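Local coordinates for coenzyme A transferase (Yersinia pestis, PDB 3QLI), which binds coenzyme A and probably transfers it between acyl-CoA thioesters and free carboxylates, at residues 16-21 with 193-198; 31-36 with 143-148. All coordinates share one frame; numbering follows the deposited sequence.

Contact 1: 16-21 with 193-198; sequences MDIRAL and AIHISE
Ile196 meets Ile18 and Leu21, one turn apart on the same flank of the N-capped helix 18-25, and so packs the start of this helix against the 3-10 turn 196-198. That turn directly follows strand 193-195, which pairs antiparallel with strand 156-158 in a small two-stranded sheet. The tight part of the contact is apolar. The Ile196 chain runs out extended, with CG1 anti to the backbone N (chi1 -176°), and this delivers CD1 to the helix backbone, 3.7 Å from Ile18 O, and also to Leu21 CB at 3.8 Å. The other branch, CG2, lies 4.1 Å from Leu21 CD1 and close to Ile18 CG2. No hydrogen bond joins the two segments, whose contact here is van der Waals packing; Met151 adds to it by touching both Ile18 and Ile196.

Looser contact follows on the His195 side. Its ring approaches Ile18 obliquely, NE2 standing 4.4 Å from Ile18 CG2, while Ile196 CG2 sits over one ring face, 3.7 Å above the plane and offset toward the rim. A 2.8 Å hydrogen bond between His195 ND1 and Ser197 OG, either of which could be the donor, restrains the ring's rotation, and Tyr156 meets the ring edge-to-face. The solvent side belongs to Asp17 and Arg19, both exposed, with Arg19 CB directed away from the turn. Asp17 is the N-cap of the helix: its OD2 accepts from Ala20 N at 3.2 Å, the donor standing well above the carboxylate plane.

Contact 2: 31-36 with 143-148; sequences EAVSSI and TFMHTV
Glu31 O is gripped twice by Ser34, from the side-chain OG at 2.8 Å and the backbone N at 3.2 Å, just beyond Ala32, where the chain brings Val33 and Ile36 against Met145 and Thr143. Both donors reach the oxygen from the same face of its carbonyl plane. The backbone then folds through a type I beta turn from Val33 to Ile36, and Arg61 NH1 bonds to the carbonyl oxygens of both these residues. Across the contact the touching side chains are all buried. Met145 bends at its last torsion (chi3 -63°), and its sulfur lies 4.1 Å from Val33 CG1, the two side chains crossing at about a right angle; Ile36 CD1 touches the same SD more distantly, at 4.5 Å. Ile36 also runs across Thr143, its CG1, a methylene, lying 3.9 Å from Thr143 OG1. The first torsion of Ile36 (chi1 -64°) sets CG1 anti to the carbonyl carbon and beside the backbone N, which carries this branch over to the strand.

Strand 143-148 is an inner strand of a six-stranded parallel sheet of order 3-2-1-4-5-6, the Rossmann-like pattern, and neighbours the first strand, 41-44. Leu42 of that neighbour touches Ile36, Thr143 and Met145, extending the apolar layer over this face of the sheet. On the opposite face Phe144 packs against helix 166-172, reaching Ile169 and Ala170. Further along the strand, His146 ND1 donates to Thr147 O over 2.7 Å, the oxygen lying near the plane of the imidazole.

From the N terminus the chain enters helix 18-25, whose first turn belongs to contact 1, and passes into helix 29-32 and the turn at 33-36, the first half of contact 2. It then builds strands 41-44, 70-74 and 94-98 before returning as strand 143-148, closing contact 2 across 106 intervening residues. Strands 156-158 and 175-180 follow, and 193-198 closes the wider loop of contact 1, within which contact 2 is nested. Their centres are about 17 Å apart, and their nearest atoms, about 6 Å apart, do not touch. Contact 1 thus joins helix 18-25 to the turn after the small antiparallel sheet, and contact 2 joins residues 31-36 to the parallel sheet.

Contact 1: 16-21 with 193-198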
ATOM      1  N   MET A  16      36.036  18.574 -21.041  1.00 45.24           N
ATOM      2  CA  MET A  16      36.745  19.572 -20.243  1.00 45.86           C
ATOM      3  C   MET A  16      36.545  20.995 -20.773  1.00 40.07           C
ATOM      4  O   MET A  16      36.478  21.953 -19.999  1.00 39.38           O
ATOM      5  CB  MET A  16      38.240  19.246 -20.150  1.00 44.77           C
ATOM      6  CG  MET A  16      38.769  19.229 -18.719  1.00 45.88           C
ATOM      7  SD  MET A  16      40.567  19.350 -18.573  1.00 62.29           S
ATOM      8  CE  MET A  16      41.114  17.990 -19.606  1.00 44.71           C
ATOM      9  N   ASP A  17      36.460  21.140 -22.093  1.00 39.46           N
ATOM     10  CA  ASP A  17      36.156  22.445 -22.675  1.00 37.77           C
ATOM     11  C   ASP A  17      34.637  22.604 -22.747  1.00 34.86           C
ATOM     12  O   ASP A  17      34.015  22.253 -23.754  1.00 33.34           O
ATOM     13  CB  ASP A  17      36.779  22.590 -24.060  1.00 35.07           C
ATOM     14  CG  ASP A  17      36.676  24.013 -24.602  1.00 40.15           C
ATOM     15  OD1 ASP A  17      37.349  24.309 -25.612  1.00 52.33           O
ATOM     16  OD2 ASP A  17      35.936  24.839 -24.017  1.00 38.78           O
ATOM     17  N   ILE A  18      34.050  23.127 -21.674  1.00 30.20           N
ATOM     18  CA  ILE A  18      32.595  23.152 -21.528  1.00 28.94           C
ATOM     19  C   ILE A  18      31.932  24.224 -22.378  1.00 28.55           C
ATOM     20  O   ILE A  18      30.804  24.062 -22.822  1.00 28.01           O
ATOM     21  CB  ILE A  18      32.170  23.342 -20.056  1.00 28.19           C
ATOM     22  CG1 ILE A  18      32.642  24.699 -19.534  1.00 25.22           C
ATOM     23  CG2 ILE A  18      32.704  22.205 -19.200  1.00 29.44           C
ATOM     24  CD1 ILE A  18      32.143  25.028 -18.150  1.00 30.06           C
ATOM     25  N   ARG A  19      32.617  25.334 -22.599  1.00 29.42           N
ATOM     26  CA  ARG A  19      32.036  26.361 -23.449  1.00 34.39           C
ATOM     27  C   ARG A  19      32.024  25.908 -24.906  1.00 32.01           C
ATOM     28  O   ARG A  19      31.104  26.225 -25.652  1.00 33.03           O
ATOM     29  CB  ARG A  19      32.739  27.703 -23.257  1.00 35.17           C
ATOM     30  CG  ARG A  19      32.304  28.387 -21.979  1.00 32.31           C
ATOM     31  CD  ARG A  19      33.071  29.670 -21.743  1.00 42.32           C
ATOM     32  NE  ARG A  19      34.495  29.413 -21.586  1.00 36.32           N
ATOM     33  CZ  ARG A  19      35.382  30.344 -21.260  1.00 37.72           C
ATOM     34  NH1 ARG A  19      34.977  31.592 -21.052  1.00 31.72           N
ATOM     35  NH2 ARG A  19      36.663  30.026 -21.138  1.00 27.31           N
ATOM     36  N   ALA A  20      33.026  25.125 -25.290  1.00 33.33           N
ATOM     37  CA  ALA A  20      33.050  24.533 -26.618  1.00 35.80           C
ATOM     38  C   ALA A  20      31.923  23.512 -26.751  1.00 34.66           C
ATOM     39  O   ALA A  20      31.268  23.432 -27.791  1.00 32.66           O
ATOM     40  CB  ALA A  20      34.408  23.883 -26.901  1.00 35.00           C
ATOM     41  N   LEU A  21      31.698  22.732 -25.699  1.00 29.37           N
ATOM     42  CA  LEU A  21      30.627  21.742 -25.731  1.00 30.14           C
ATOM     43  C   LEU A  21      29.278  22.448 -25.785  1.00 25.34           C
ATOM     44  O   LEU A  21      28.386  22.027 -26.516  1.00 26.37           O
ATOM     45  CB  LEU A  21      30.691  20.817 -24.512  1.00 27.93           C
ATOM     46  CG  LEU A  21      31.914  19.907 -24.410  1.00 31.11           C
ATOM     47  CD1 LEU A  21      31.850  19.025 -23.162  1.00 32.43           C
ATOM     48  CD2 LEU A  21      32.027  19.061 -25.669  1.00 39.23           C
ATOM     49  N   ALA A 193      22.066  17.844 -10.145  1.00 16.35           N
ATOM     50  CA  ALA A 193      22.977  18.491 -11.085  1.00 17.96           C
ATOM     51  C   ALA A 193      23.367  17.541 -12.217  1.00 19.17           C
ATOM     52  O   ALA A 193      23.724  16.387 -11.973  1.00 19.43           O
ATOM     53  CB  ALA A 193      24.226  18.978 -10.345  1.00 20.06           C
ATOM     54  N   ILE A 194      23.294  18.010 -13.456  1.00 17.15           N
ATOM     55  CA  ILE A 194      23.661  17.159 -14.587  1.00 17.59           C
ATOM     56  C   ILE A 194      24.757  17.818 -15.396  1.00 17.11           C
ATOM     57  O   ILE A 194      24.611  18.970 -15.803  1.00 16.87           O
ATOM     58  CB  ILE A 194      22.487  16.948 -15.566  1.00 23.69           C
ATOM     59  CG1 ILE A 194      21.154  16.799 -14.828  1.00 27.73           C
ATOM     60  CG2 ILE A 194      22.792  15.768 -16.513  1.00 23.32           C
ATOM     61  CD1 ILE A 194      21.058  15.569 -13.986  1.00 29.87           C
ATOM     62  N   HIS A 195      25.836  17.091 -15.654  1.00 14.21           N
ATOM     63  CA  HIS A 195      26.955  17.647 -16.399  1.00 16.65           C
ATOM     64  C   HIS A 195      26.645  17.783 -17.893  1.00 17.93           C
ATOM     65  O   HIS A 195      25.923  16.969 -18.460  1.00 16.97           O
ATOM     66  CB  HIS A 195      28.199  16.783 -16.205  1.00 17.96           C
ATOM     67  CG  HIS A 195      29.453  17.433 -16.687  1.00 19.27           C
ATOM     68  ND1 HIS A 195      30.065  17.080 -17.869  1.00 23.00           N
ATOM     69  CD2 HIS A 195      30.199  18.431 -16.156  1.00 21.10           C
ATOM     70  CE1 HIS A 195      31.148  17.820 -18.036  1.00 22.67           C
ATOM     71  NE2 HIS A 195      31.251  18.646 -17.012  1.00 21.30           N
ATOM     72  N   ILE A 196      27.216  18.801 -18.536  1.00 16.70           N
ATOM     73  CA  ILE A 196      26.971  19.025 -19.963  1.00 16.78           C
ATOM     74  C   ILE A 196      27.333  17.798 -20.820  1.00 20.23           C
ATOM     75  O   ILE A 196      26.735  17.565 -21.876  1.00 19.34           O
ATOM     76  CB  ILE A 196      27.709  20.299 -20.457  1.00 18.46           C
ATOM     77  CG1 ILE A 196      27.376  20.576 -21.925  1.00 23.73           C
ATOM     78  CG2 ILE A 196      29.208  20.154 -20.252  1.00 21.31           C
ATOM     79  CD1 ILE A 196      27.759  21.959 -22.389  1.00 23.79           C
ATOM     80  N   SER A 197      28.283  16.992 -20.354  1.00 17.86           N
ATOM     81  CA  SER A 197      28.667  15.799 -21.093  1.00 22.37           C
ATOM     82  C   SER A 197      27.528  14.781 -21.164  1.00 22.65           C
ATOM     83  O   SER A 197      27.582  13.846 -21.957  1.00 27.32           O
ATOM     84  CB  SER A 197      29.930  15.162 -20.491  1.00 23.61           C
ATOM     85  OG  SER A 197      29.689  14.677 -19.182  1.00 25.40           O
ATOM     86  N   GLU A 198      26.497  14.977 -20.347  1.00 17.43           N
ATOM     87  CA  GLU A 198      25.342  14.085 -20.287  1.00 22.17           C
ATOM     88  C   GLU A 198      24.121  14.665 -20.995  1.00 20.18           C
ATOM     89  O   GLU A 198      23.050  14.077 -20.959  1.00 19.05           O
ATOM     90  CB  GLU A 198      24.954  13.821 -18.830  1.00 24.30           C
ATOM     91  CG  GLU A 198      25.479  12.522 -18.288  1.00 37.81           C
ATOM     92  CD  GLU A 198      26.897  12.632 -17.786  1.00 38.44           C
ATOM     93  OE1 GLU A 198      27.089  13.241 -16.711  1.00 44.16           O
ATOM     94  OE2 GLU A 198      27.818  12.105 -18.454  1.00 49.91           O
TER

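Contact 2: 31-36 with 143-148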
ATOM      1  N   GLU A  31      15.081  22.899 -34.232  1.00 16.88           N
ATOM      2  CA  GLU A  31      16.105  21.916 -34.572  1.00 19.60           C
ATOM      3  C   GLU A  31      16.254  20.865 -33.471  1.00 20.18           C
ATOM      4  O   GLU A  31      16.442  19.689 -33.758  1.00 19.79           O
ATOM      5  CB  GLU A  31      17.447  22.583 -34.873  1.00 21.92           C
ATOM      6  CG  GLU A  31      17.379  23.532 -36.064  1.00 32.76           C
ATOM      7  CD  GLU A  31      18.731  24.096 -36.461  1.00 45.48           C
ATOM      8  OE1 GLU A  31      18.774  25.251 -36.946  1.00 49.75           O
ATOM      9  OE2 GLU A  31      19.747  23.385 -36.294  1.00 51.59           O
ATOM     10  N   ALA A  32      16.157  21.290 -32.216  1.00 19.86           N
ATOM     11  CA  ALA A  32      16.292  20.353 -31.096  1.00 19.76           C
ATOM     12  C   ALA A  32      15.304  19.187 -31.152  1.00 18.14           C
ATOM     13  O   ALA A  32      15.671  18.050 -30.854  1.00 20.37           O
ATOM     14  CB  ALA A  32      16.162  21.086 -29.761  1.00 17.80           C
ATOM     15  N   VAL A  33      14.047  19.463 -31.499  1.00 17.18           N
ATOM     16  CA  VAL A  33      13.020  18.418 -31.455  1.00 15.63           C
ATOM     17  C   VAL A  33      12.851  17.719 -32.809  1.00 20.23           C
ATOM     18  O   VAL A  33      11.999  16.831 -32.971  1.00 17.17           O
ATOM     19  CB  VAL A  33      11.655  18.956 -30.954  1.00 16.89           C
ATOM     20  CG1 VAL A  33      11.804  19.655 -29.600  1.00 16.60           C
ATOM     21  CG2 VAL A  33      11.021  19.907 -31.974  1.00 17.25           C
ATOM     22  N   SER A  34      13.688  18.092 -33.770  1.00 18.69           N
ATOM     23  CA  SER A  34      13.492  17.634 -35.146  1.00 18.90           C
ATOM     24  C   SER A  34      13.854  16.169 -35.359  1.00 22.54           C
ATOM     25  O   SER A  34      13.392  15.547 -36.317  1.00 23.49           O
ATOM     26  CB  SER A  34      14.283  18.503 -36.125  1.00 21.17           C
ATOM     27  OG  SER A  34      15.672  18.254 -36.005  1.00 24.99           O
ATOM     28  N   SER A  35      14.680  15.606 -34.482  1.00 18.34           N
ATOM     29  CA  SER A  35      15.141  14.236 -34.708  1.00 18.01           C
ATOM     30  C   SER A  35      14.439  13.198 -33.850  1.00 18.59           C
ATOM     31  O   SER A  35      14.775  12.024 -33.919  1.00 19.11           O
ATOM     32  CB  SER A  35      16.654  14.126 -34.534  1.00 20.43           C
ATOM     33  OG  SER A  35      17.010  14.441 -33.199  1.00 25.24           O
ATOM     34  N   ILE A  36      13.461  13.627 -33.056  1.00 16.32           N
ATOM     35  CA  ILE A  36      12.645  12.711 -32.277  1.00 17.03           C
ATOM     36  C   ILE A  36      11.898  11.793 -33.243  1.00 20.20           C
ATOM     37  O   ILE A  36      11.227  12.270 -34.157  1.00 19.43           O
ATOM     38  CB  ILE A  36      11.625  13.477 -31.393  1.00 17.87           C
ATOM     39  CG1 ILE A  36      12.354  14.331 -30.339  1.00 14.94           C
ATOM     40  CG2 ILE A  36      10.666  12.500 -30.717  1.00 14.69           C
ATOM     41  CD1 ILE A  36      11.444  15.303 -29.592  1.00 15.99           C
ATOM     42  N   THR A 143      13.356   9.995 -25.491  1.00 12.91           N
ATOM     43  CA  THR A 143      13.724  11.407 -25.353  1.00 12.60           C
ATOM     44  C   THR A 143      13.143  11.968 -24.072  1.00 11.59           C
ATOM     45  O   THR A 143      11.961  11.755 -23.771  1.00 12.94           O
ATOM     46  CB  THR A 143      13.185  12.269 -26.524  1.00 16.42           C
ATOM     47  OG1 THR A 143      13.663  11.749 -27.770  1.00 17.22           O
ATOM     48  CG2 THR A 143      13.670  13.718 -26.375  1.00 12.45           C
ATOM     49  N   PHE A 144      13.985  12.665 -23.310  1.00 11.52           N
ATOM     50  CA  PHE A 144      13.539  13.372 -22.119  1.00 11.95           C
ATOM     51  C   PHE A 144      13.858  14.866 -22.254  1.00 13.30           C
ATOM     52  O   PHE A 144      14.956  15.224 -22.689  1.00 13.73           O
ATOM     53  CB  PHE A 144      14.208  12.793 -20.865  1.00 11.92           C
ATOM     54  CG  PHE A 144      13.607  13.299 -19.586  1.00 11.65           C
ATOM     55  CD1 PHE A 144      12.307  12.952 -19.237  1.00 10.84           C
ATOM     56  CD2 PHE A 144      14.330  14.131 -18.739  1.00 10.84           C
ATOM     57  CE1 PHE A 144      11.735  13.417 -18.069  1.00 12.09           C
ATOM     58  CE2 PHE A 144      13.751  14.617 -17.558  1.00 12.11           C
ATOM     59  CZ  PHE A 144      12.465  14.262 -17.224  1.00 10.96           C
ATOM     60  N   MET A 145      12.890  15.722 -21.913  1.00 10.13           N
ATOM     61  CA  MET A 145      13.067  17.177 -21.998  1.00 13.20           C
ATOM     62  C   MET A 145      12.718  17.814 -20.652  1.00 13.09           C
ATOM     63  O   MET A 145      11.706  17.466 -20.041  1.00 12.07           O
ATOM     64  CB  MET A 145      12.186  17.764 -23.126  1.00 12.12           C
ATOM     65  CG  MET A 145      12.254  16.932 -24.421  1.00 15.22           C
ATOM     66  SD  MET A 145      11.775  17.826 -25.930  1.00 18.08           S
ATOM     67  CE  MET A 145      10.068  18.167 -25.524  1.00 14.52           C
ATOM     68  N   HIS A 146      13.544  18.753 -20.197  1.00 10.80           N
ATOM     69  CA  HIS A 146      13.378  19.352 -18.864  1.00 12.78           C
ATOM     70  C   HIS A 146      14.011  20.755 -18.896  1.00 12.11           C
ATOM     71  O   HIS A 146      15.080  20.944 -19.493  1.00 12.58           O
ATOM     72  CB  HIS A 146      14.088  18.453 -17.834  1.00 11.76           C
ATOM     73  CG  HIS A 146      13.652  18.639 -16.404  1.00 15.78           C
ATOM     74  ND1 HIS A 146      14.006  19.736 -15.640  1.00 13.20           N
ATOM     75  CD2 HIS A 146      12.974  17.811 -15.573  1.00 12.31           C
ATOM     76  CE1 HIS A 146      13.523  19.592 -14.413  1.00 13.97           C
ATOM     77  NE2 HIS A 146      12.890  18.433 -14.346  1.00 14.64           N
ATOM     78  N   THR A 147      13.347  21.729 -18.280  1.00 12.13           N
ATOM     79  CA  THR A 147      13.928  23.069 -18.069  1.00 13.39           C
ATOM     80  C   THR A 147      14.998  23.006 -16.969  1.00 13.99           C
ATOM     81  O   THR A 147      14.807  22.333 -15.947  1.00 14.91           O
ATOM     82  CB  THR A 147      12.821  24.065 -17.661  1.00 14.49           C
ATOM     83  OG1 THR A 147      11.813  24.101 -18.689  1.00 16.26           O
ATOM     84  CG2 THR A 147      13.376  25.482 -17.398  1.00 12.46           C
ATOM     85  N   VAL A 148      16.127  23.675 -17.186  1.00 11.73           N
ATOM     86  CA  VAL A 148      17.236  23.619 -16.231  1.00 11.14           C
ATOM     87  C   VAL A 148      17.757  25.012 -15.967  1.00 14.06           C
ATOM     88  O   VAL A 148      17.498  25.931 -16.732  1.00 14.70           O
ATOM     89  CB  VAL A 148      18.401  22.756 -16.739  1.00 14.21           C
ATOM     90  CG1 VAL A 148      17.935  21.307 -16.973  1.00 12.03           C
ATOM     91  CG2 VAL A 148      19.017  23.362 -17.998  1.00 12.67           C
TER